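Local coordinates for amphoterin-induced protein 1 (Mus musculus, PDB 2XOT) that promotes the growth and fasciculation of neurites as a dimeric neuronal adhesion protein built from leucine-rich repeat and immunoglobulin domains, at residues V190-Y195 with Q218-M223. Residues are numbered along the deposited sequence; the frame is centred on the assembly and turned at random.
Sequences VKNGLY and QLSSVM
Ser221 holds OG between its backbone N and carbonyl carbon (chi1 58°), aimed at Lys191 O, while Asn192 sets CG anti to its own N (chi1 -171°), placing Asn192 CG 4.0 Å from Ser220 N. The example shows how, in the C-terminal cap (LRRCT) of a leucine-rich repeat solenoid, the type I turn from Lys191 to Leu194, which leads into strand 194-195, the last strand of the solenoid sheet within this chain, packs on the first turn of helix 220-223. Ser221 OG donates to Lys191 O at 2.8 Å, and the turn's own Leu194 N reaches that oxygen from the opposite face of the carbonyl plane, so two bonds grip one acceptor. A weak bond, bent to 130° at the hydrogen, runs from Ser221 N to Asn192 O. The amide of Asn192 lies beside Leu219; an alanine here would probably leave a gap beside Leu219 CB and CD2 and Ser220 OG. Trp214 of helix 205-216 packs against Lys191, Leu219 and Ser221, and Lys191 NZ is hydrogen-bonded to Gln184 O. Ser221 CA lies obliquely to the Tyr195 ring, 3.7 Å from Tyr195 CE1, and Ser221 CB rests 3.3 Å from Leu194 O.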
loop_
_atom_site.group_PDB
_atom_site.type_symbol
_atom_site.label_atom_id
_atom_site.label_comp_id
_atom_site.label_asym_id
_atom_site.label_seq_id
_atom_site.Cartn_x
_atom_site.Cartn_y
_atom_site.Cartn_z
ATOM N N VAL B 190 -6.063 -18.463 -4.942
ATOM C CA VAL B 190 -5.406 -18.871 -3.710
ATOM C C VAL B 190 -4.142 -19.676 -4.056
ATOM O O VAL B 190 -3.067 -19.407 -3.535
ATOM C CB VAL B 190 -6.351 -19.644 -2.795
ATOM C CG1 VAL B 190 -5.604 -20.161 -1.578
ATOM C CG2 VAL B 190 -7.510 -18.723 -2.346
ATOM N N LYS B 191 -4.261 -20.617 -4.978
ATOM C CA LYS B 191 -3.128 -21.465 -5.339
ATOM C C LYS B 191 -1.988 -20.622 -5.876
ATOM O O LYS B 191 -0.806 -20.983 -5.724
ATOM C CB LYS B 191 -3.523 -22.523 -6.391
ATOM C CG LYS B 191 -4.644 -23.498 -6.039
ATOM C CD LYS B 191 -5.209 -24.201 -7.325
ATOM C CE LYS B 191 -6.084 -25.382 -6.993
ATOM N NZ LYS B 191 -6.733 -26.015 -8.194
ATOM N N ASN B 192 -2.330 -19.527 -6.560
ATOM C CA ASN B 192 -1.337 -18.649 -7.168
ATOM C C ASN B 192 -0.314 -18.098 -6.150
ATOM O O ASN B 192 0.835 -17.831 -6.497
ATOM C CB ASN B 192 -2.037 -17.490 -7.856
ATOM C CG ASN B 192 -1.114 -16.658 -8.685
ATOM O OD1 ASN B 192 -0.857 -15.503 -8.362
ATOM N ND2 ASN B 192 -0.658 -17.203 -9.784
ATOM N N GLY B 193 -0.744 -17.919 -4.902
ATOM C CA GLY B 193 0.140 -17.442 -3.829
ATOM C C GLY B 193 0.404 -18.424 -2.709
ATOM O O GLY B 193 0.735 -18.013 -1.614
ATOM N N LEU B 194 0.260 -19.716 -2.973
ATOM C CA LEU B 194 0.539 -20.743 -1.988
ATOM C C LEU B 194 1.922 -21.314 -2.265
ATOM O O LEU B 194 2.088 -22.118 -3.194
ATOM C CB LEU B 194 -0.508 -21.857 -2.072
ATOM C CG LEU B 194 -0.371 -22.983 -1.062
ATOM C CD1 LEU B 194 -0.287 -22.383 0.383
ATOM C CD2 LEU B 194 -1.549 -23.980 -1.229
ATOM N N TYR B 195 2.908 -20.885 -1.475
ATOM C CA TYR B 195 4.309 -21.210 -1.722
ATOM C C TYR B 195 4.742 -22.395 -0.843
ATOM O O TYR B 195 4.686 -22.338 0.386
ATOM C CB TYR B 195 5.233 -19.985 -1.529
ATOM C CG TYR B 195 4.968 -18.787 -2.446
ATOM C CD1 TYR B 195 5.533 -18.714 -3.720
ATOM C CD2 TYR B 195 4.193 -17.725 -2.038
ATOM C CE1 TYR B 195 5.310 -17.627 -4.554
ATOM C CE2 TYR B 195 3.947 -16.642 -2.882
ATOM C CZ TYR B 195 4.502 -16.600 -4.135
ATOM O OH TYR B 195 4.278 -15.524 -4.959
ATOM N N GLN B 218 0.413 -21.690 -15.231
ATOM C CA GLN B 218 1.389 -20.632 -15.051
ATOM C C GLN B 218 1.183 -19.830 -13.777
ATOM O O GLN B 218 1.366 -18.619 -13.759
ATOM C CB GLN B 218 1.444 -19.732 -16.294
ATOM C CG GLN B 218 2.120 -20.427 -17.460
ATOM C CD GLN B 218 2.264 -19.514 -18.661
ATOM O OE1 GLN B 218 1.288 -19.188 -19.324
ATOM N NE2 GLN B 218 3.487 -19.080 -18.927
ATOM N N LEU B 219 0.841 -20.533 -12.698
ATOM C CA LEU B 219 0.712 -19.923 -11.385
ATOM C C LEU B 219 2.102 -19.515 -10.885
ATOM O O LEU B 219 3.056 -20.268 -11.029
ATOM C CB LEU B 219 0.071 -20.905 -10.403
ATOM C CG LEU B 219 -1.305 -21.464 -10.770
ATOM C CD1 LEU B 219 -1.837 -22.326 -9.637
ATOM C CD2 LEU B 219 -2.326 -20.369 -11.156
ATOM N N SER B 220 2.190 -18.323 -10.300
ATOM C CA SER B 220 3.463 -17.741 -9.857
ATOM C C SER B 220 4.157 -18.573 -8.831
ATOM O O SER B 220 5.376 -18.665 -8.831
ATOM C CB SER B 220 3.224 -16.373 -9.256
ATOM O OG SER B 220 2.553 -15.575 -10.194
ATOM N N SER B 221 3.364 -19.181 -7.949
ATOM C CA SER B 221 3.889 -20.053 -6.892
ATOM C C SER B 221 4.754 -21.190 -7.478
ATOM O O SER B 221 5.689 -21.664 -6.831
ATOM C CB SER B 221 2.731 -20.612 -6.041
ATOM O OG SER B 221 1.785 -21.341 -6.819
ATOM N N VAL B 222 4.437 -21.617 -8.700
ATOM C CA VAL B 222 5.249 -22.600 -9.421
ATOM C C VAL B 222 6.263 -21.946 -10.373
ATOM O O VAL B 222 7.458 -22.240 -10.310
ATOM C CB VAL B 222 4.349 -23.579 -10.209
ATOM C CG1 VAL B 222 5.163 -24.372 -11.227
ATOM C CG2 VAL B 222 3.638 -24.527 -9.251
ATOM N N MET B 223 5.802 -21.055 -11.243
ATOM C CA MET B 223 6.697 -20.422 -12.225
ATOM C C MET B 223 7.908 -19.710 -11.579
ATOM O O MET B 223 9.028 -19.810 -12.079
ATOM C CB MET B 223 5.931 -19.452 -13.122
ATOM C CG MET B 223 4.800 -20.080 -13.911
ATOM S SD MET B 223 5.227 -21.567 -14.839
ATOM C CE MET B 223 4.770 -22.778 -13.648
#